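Local atomic coordinates of lipoprotein (Actinomyces odontolyticus, PDB entry 3UP9), a protein that probably captures methionine outside the cell as a lipid-attached substrate-binding protein of the NlpA family, and holds selenomethionine in this crystal. Residues A[8-13]-A[55-60]; A[88-93]-A[172-177]. All blocks are in the same frame, centred on the assembly; numbering follows the deposited sequence.

Contact 1 (A[8-13]-A[55-60]); sequences TLTVGA and GDLDAN
Strands 7-13 and 59-64 run parallel and side by side, the second returning after the strand 35-41 and helix 46-53; the pairing belongs to the seven-stranded sheet of one lobe of a periplasmic-binding-protein fold. V11 pairs with A59 and G12 with N60; just before this ladder the loop residue D58 is bonded to T10, its carboxylate taking the place of a backbone carbonyl as acceptor. The carbonyl oxygen of T10 is gripped twice, by D58 N at 2.8 Å and by A59 N at 3.3 Å, both in the carbonyl plane. D58 returns the bond with its carboxylate: T10 N meets OD2 at 3.0 Å from the anti side, 23° out of the carboxylate plane. CG of D58 stands anti to its carbonyl carbon (chi1 -68°), which turns the group toward the backbone of T10. OD2 also forms a salt bridge with K212, whose NZ bonds T8 O as well; the lysine would probably balance the aspartate's charge. Water 1 joins T10 OG1 to the same OD2, the latter link weak. Further along, G12 N donates to A59 O at 3.2 Å, with V11 CA giving a CH...O contact to that oxygen. L57 crosses T10 at about a right angle and lies against the glycine backbone, where its CD2 comes within 3.5 Å of G12 N.

Contact 2 (A[88-93]-A[172-177]); sequences EPLGVF and VINGNF. With MSE (selenomethionine), chain B.
E88 and N176 meet at the amino group of the bound selenomethionine. OE1 of E88 accepts from the ligand N at 2.6 Å and, across the contact, from N176 N at 3.0 Å, the latter reaching it from 52° above the carboxylate plane. The carboxylate thus faces a ligand amine, presumably charged, and the first turn of helix 175-180 together, while H86 holds OE2. Replacing E88 by an alanine would probably leave the ligand's amino group without its carboxylate mate and the amide of N176 without this acceptor. At the ligand's carboxylate, N174 ND2 donates almost straight (174°) to OXT at 3.0 Å; CG of N174 stands anti to its carbonyl carbon (chi1 -61°), which carries the amide to the ligand, and N117 OD1 accepts the second bond of ND2. Water 2 links OXT to E88 O and G175 N.

Behind this shell, L90 turns CD1 onto the backbone of N174, 3.3 Å from its N, and CD2 onto V172 CG1. The antiparallel strands then take over: I173 N bonds G91 O at 2.9 Å, nearly along the C=O axis. F93 crosses I173 at about a right angle, CD1 lying 3.6 Å from I173 CB, and the ring's edge faces I173 O. In the five-stranded sheet, 91-93 lies between 170-173 and 191-192; helix 115-127 covers the side of L90, V92 and V172, whereas L161 and V162 of helix 161-164 pack against I173, on the face opposite that of V92 and V172.

Overall arrangement
From the N terminus, strand 7-13 leads through helix 15-28, strand 35-41 and helix 46-53 before the chain returns at 55-60 and contact 1 closes that loop. Only then does contact 2 open: residues 88-93 follow strands 79-81 and 86-87, and the chain makes its way through strand 107-112, helix 115-127 and strand 151-156 before 172-177 closes the second loop. The two are therefore in series, neither nested nor crossed. Contact 1 ties parallel strands of the seven-stranded sheet, contact 2 antiparallel ones of the five-stranded sheet. Their centres lie 25 Å apart and their nearest atoms about 8 Å, and contact 2 contributes directly to the ligand pocket.

Contact 1 (A[8-13]-A[55-60])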
loop_
_atom_site.group_PDB
_atom_site.type_symbol
_atom_site.label_atom_id
_atom_site.label_comp_id
_atom_site.label_asym_id
_atom_site.label_seq_id
_atom_site.Cartn_x
_atom_site.Cartn_y
_atom_site.Cartn_z
ATOM N N THR A 8 -5.048 -15.491 -20.467
ATOM C CA THR A 8 -4.295 -14.274 -20.247
ATOM C C THR A 8 -5.013 -13.486 -19.232
ATOM O O THR A 8 -6.226 -13.393 -19.335
ATOM C CB THR A 8 -4.177 -13.417 -21.512
ATOM O OG1 THR A 8 -3.237 -14.036 -22.368
ATOM C CG2 THR A 8 -3.668 -12.038 -21.177
ATOM N N LEU A 9 -4.281 -12.875 -18.295
ATOM C CA LEU A 9 -4.890 -12.106 -17.206
ATOM C C LEU A 9 -4.400 -10.670 -17.185
ATOM O O LEU A 9 -3.229 -10.465 -17.011
ATOM C CB LEU A 9 -4.536 -12.708 -15.852
ATOM C CG LEU A 9 -5.091 -14.016 -15.366
ATOM C CD1 LEU A 9 -4.475 -14.314 -13.996
ATOM C CD2 LEU A 9 -6.585 -13.912 -15.216
ATOM N N THR A 10 -5.293 -9.680 -17.316
ATOM C CA THR A 10 -4.900 -8.285 -17.179
ATOM C C THR A 10 -4.931 -7.952 -15.659
ATOM O O THR A 10 -5.985 -8.058 -14.986
ATOM C CB THR A 10 -5.761 -7.351 -18.119
ATOM O OG1 THR A 10 -5.835 -7.920 -19.439
ATOM C CG2 THR A 10 -5.150 -5.952 -18.253
ATOM N N VAL A 11 -3.762 -7.626 -15.097
ATOM C CA VAL A 11 -3.644 -7.331 -13.701
ATOM C C VAL A 11 -3.063 -5.923 -13.513
ATOM O O VAL A 11 -1.965 -5.631 -14.022
ATOM C CB VAL A 11 -2.707 -8.318 -12.966
ATOM C CG1 VAL A 11 -2.781 -8.053 -11.475
ATOM C CG2 VAL A 11 -3.062 -9.767 -13.270
ATOM N N GLY A 12 -3.803 -5.068 -12.776
ATOM C CA GLY A 12 -3.368 -3.736 -12.425
ATOM C C GLY A 12 -2.564 -3.698 -11.140
ATOM O O GLY A 12 -2.879 -4.390 -10.193
ATOM N N ALA A 13 -1.506 -2.898 -11.099
ATOM C CA ALA A 13 -0.558 -2.965 -9.987
ATOM C C ALA A 13 0.156 -1.652 -9.888
ATOM O O ALA A 13 0.409 -1.020 -10.902
ATOM C CB ALA A 13 0.440 -4.087 -10.198
ATOM N N GLY A 55 -14.810 -3.625 -15.421
ATOM C CA GLY A 55 -14.499 -4.619 -16.439
ATOM C C GLY A 55 -13.205 -4.430 -17.241
ATOM O O GLY A 55 -13.066 -5.026 -18.255
ATOM N N ASP A 56 -12.238 -3.655 -16.779
ATOM C CA ASP A 56 -11.034 -3.397 -17.565
ATOM C C ASP A 56 -9.842 -4.319 -17.184
ATOM O O ASP A 56 -8.918 -4.483 -17.972
ATOM C CB ASP A 56 -10.645 -1.926 -17.435
ATOM C CG ASP A 56 -11.630 -0.991 -18.103
ATOM O OD1 ASP A 56 -11.737 -1.036 -19.346
ATOM O OD2 ASP A 56 -12.272 -0.177 -17.375
ATOM N N LEU A 57 -9.903 -4.870 -15.967
ATOM C CA LEU A 57 -8.904 -5.682 -15.341
ATOM C C LEU A 57 -9.577 -6.948 -14.889
ATOM O O LEU A 57 -10.743 -6.976 -14.526
ATOM C CB LEU A 57 -8.303 -4.982 -14.102
ATOM C CG LEU A 57 -7.511 -3.707 -14.210
ATOM C CD1 LEU A 57 -7.297 -3.092 -12.817
ATOM C CD2 LEU A 57 -6.229 -3.941 -15.016
ATOM N N ASP A 58 -8.814 -8.012 -14.897
ATOM C CA ASP A 58 -9.233 -9.292 -14.329
ATOM C C ASP A 58 -8.960 -9.324 -12.824
ATOM O O ASP A 58 -9.705 -9.955 -12.082
ATOM C CB ASP A 58 -8.516 -10.447 -15.028
ATOM C CG ASP A 58 -8.950 -10.635 -16.492
ATOM O OD1 ASP A 58 -10.182 -10.662 -16.761
ATOM O OD2 ASP A 58 -8.058 -10.810 -17.374
ATOM N N ALA A 59 -7.904 -8.658 -12.380
ATOM C CA ALA A 59 -7.480 -8.675 -10.975
ATOM C C ALA A 59 -6.686 -7.404 -10.765
ATOM O O ALA A 59 -6.266 -6.799 -11.724
ATOM C CB ALA A 59 -6.646 -9.917 -10.631
ATOM N N ASN A 60 -6.509 -6.967 -9.533
ATOM C CA ASN A 60 -5.483 -5.963 -9.227
ATOM C C ASN A 60 -4.674 -6.445 -8.023
ATOM O O ASN A 60 -5.110 -7.288 -7.253
ATOM C CB ASN A 60 -6.014 -4.503 -9.081
ATOM C CG ASN A 60 -6.991 -4.311 -7.924
ATOM O OD1 ASN A 60 -6.787 -4.851 -6.835
ATOM N ND2 ASN A 60 -8.051 -3.500 -8.154
HETATM O O HOH W 1 -8.408 -8.901 -20.209
#

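Contact 2 (A[88-93]-A[172-177])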
loop_
_atom_site.group_PDB
_atom_site.type_symbol
_atom_site.label_atom_id
_atom_site.label_comp_id
_atom_site.label_asym_id
_atom_site.label_seq_id
_atom_site.Cartn_x
_atom_site.Cartn_y
_atom_site.Cartn_z
ATOM N N GLU A 88 4.065 -3.564 3.627
ATOM C CA GLU A 88 4.915 -2.380 3.451
ATOM C C GLU A 88 4.774 -1.495 4.676
ATOM O O GLU A 88 3.781 -0.767 4.756
ATOM C CB GLU A 88 4.470 -1.556 2.237
ATOM C CG GLU A 88 4.824 -2.094 0.862
ATOM C CD GLU A 88 3.829 -1.633 -0.197
ATOM O OE1 GLU A 88 3.418 -0.453 -0.167
ATOM O OE2 GLU A 88 3.407 -2.450 -1.049
ATOM N N PRO A 89 5.736 -1.552 5.637
ATOM C CA PRO A 89 5.635 -0.691 6.770
ATOM C C PRO A 89 5.449 0.813 6.394
ATOM O O PRO A 89 6.109 1.349 5.487
ATOM C CB PRO A 89 6.958 -0.954 7.524
ATOM C CG PRO A 89 7.371 -2.336 7.129
ATOM C CD PRO A 89 6.981 -2.352 5.689
ATOM N N LEU A 90 4.513 1.467 7.077
ATOM C CA LEU A 90 4.235 2.865 6.836
ATOM C C LEU A 90 5.312 3.673 7.523
ATOM O O LEU A 90 5.769 3.320 8.638
ATOM C CB LEU A 90 2.843 3.227 7.342
ATOM C CG LEU A 90 2.250 4.573 6.927
ATOM C CD1 LEU A 90 2.093 4.725 5.388
ATOM C CD2 LEU A 90 0.949 4.781 7.706
ATOM N N GLY A 91 5.761 4.732 6.859
ATOM C CA GLY A 91 6.789 5.575 7.440
ATOM C C GLY A 91 6.445 7.056 7.475
ATOM O O GLY A 91 5.626 7.553 6.704
ATOM N N VAL A 92 7.072 7.735 8.417
ATOM C CA VAL A 92 7.139 9.171 8.493
ATOM C C VAL A 92 8.457 9.484 7.827
ATOM O O VAL A 92 9.504 8.883 8.149
ATOM C CB VAL A 92 7.119 9.689 9.939
ATOM C CG1 VAL A 92 7.235 11.221 9.943
ATOM C CG2 VAL A 92 5.857 9.207 10.656
ATOM N N PHE A 93 8.372 10.369 6.847
ATOM C CA PHE A 93 9.502 10.825 6.099
ATOM C C PHE A 93 9.614 12.309 6.229
ATOM O O PHE A 93 8.661 12.979 6.588
ATOM C CB PHE A 93 9.319 10.422 4.621
ATOM C CG PHE A 93 9.280 8.929 4.412
ATOM C CD1 PHE A 93 8.093 8.216 4.523
ATOM C CD2 PHE A 93 10.438 8.226 4.139
ATOM C CE1 PHE A 93 8.060 6.837 4.324
ATOM C CE2 PHE A 93 10.410 6.846 3.946
ATOM C CZ PHE A 93 9.216 6.162 4.009
ATOM N N VAL A 172 3.512 11.541 6.055
ATOM C CA VAL A 172 3.337 10.079 6.255
ATOM C C VAL A 172 3.086 9.426 4.898
ATOM O O VAL A 172 2.200 9.844 4.180
ATOM C CB VAL A 172 2.211 9.735 7.279
ATOM C CG1 VAL A 172 2.247 8.245 7.625
ATOM C CG2 VAL A 172 2.374 10.614 8.559
ATOM N N ILE A 173 3.870 8.399 4.545
ATOM C CA ILE A 173 3.921 7.933 3.182
ATOM C C ILE A 173 3.957 6.402 3.083
ATOM O O ILE A 173 4.919 5.786 3.506
ATOM C CB ILE A 173 5.137 8.478 2.408
ATOM C CG1 ILE A 173 5.345 9.998 2.605
ATOM C CG2 ILE A 173 5.004 8.132 0.916
ATOM C CD1 ILE A 173 6.391 10.629 1.653
ATOM N N ASN A 174 2.944 5.810 2.423
ATOM C CA ASN A 174 2.891 4.386 2.134
ATOM C C ASN A 174 4.080 3.944 1.319
ATOM O O ASN A 174 4.584 4.697 0.415
ATOM C CB ASN A 174 1.590 4.045 1.373
ATOM C CG ASN A 174 0.317 4.372 2.172
ATOM O OD1 ASN A 174 -0.072 5.541 2.335
ATOM N ND2 ASN A 174 -0.327 3.339 2.669
ATOM N N GLY A 175 4.519 2.713 1.571
ATOM C CA GLY A 175 5.684 2.129 0.858
ATOM C C GLY A 175 5.746 2.306 -0.648
ATOM O O GLY A 175 6.743 2.802 -1.152
ATOM N N ASN A 176 4.677 1.948 -1.365
ATOM C CA ASN A 176 4.628 2.071 -2.816
ATOM C C ASN A 176 5.002 3.459 -3.284
ATOM O O ASN A 176 5.677 3.556 -4.272
ATOM C CB ASN A 176 3.271 1.651 -3.432
ATOM C CG ASN A 176 2.124 2.568 -3.048
ATOM O OD1 ASN A 176 1.660 2.554 -1.903
ATOM N ND2 ASN A 176 1.657 3.369 -3.998
ATOM N N PHE A 177 4.558 4.501 -2.567
ATOM C CA PHE A 177 4.852 5.913 -2.894
ATOM C C PHE A 177 6.322 6.289 -2.526
ATOM O O PHE A 177 7.005 6.989 -3.298
ATOM C CB PHE A 177 3.839 6.903 -2.234
ATOM C CG PHE A 177 2.432 6.774 -2.745
ATOM C CD1 PHE A 177 2.169 6.869 -4.129
ATOM C CD2 PHE A 177 1.349 6.595 -1.847
ATOM C CE1 PHE A 177 0.873 6.711 -4.616
ATOM C CE2 PHE A 177 0.074 6.464 -2.330
ATOM C CZ PHE A 177 -0.179 6.520 -3.723
HETATM N N MSE B 300 0.950 -0.583 -1.085
HETATM C CA MSE B 300 0.213 0.147 -0.031
HETATM C C MSE B 300 0.536 -0.330 1.365
HETATM O O MSE B 300 0.798 -1.546 1.565
HETATM O OXT MSE B 300 0.516 0.526 2.264
HETATM C CB MSE B 300 -1.272 0.007 -0.247
HETATM C CG MSE B 300 -2.146 0.855 0.729
HETATM SE SE MSE B 300 -4.007 0.576 0.369
HETATM C CE MSE B 300 -4.178 1.047 -1.569
HETATM O O HOH W 2 2.892 1.360 3.537
HETATM O O HOH W 3 6.598 3.587 3.925
#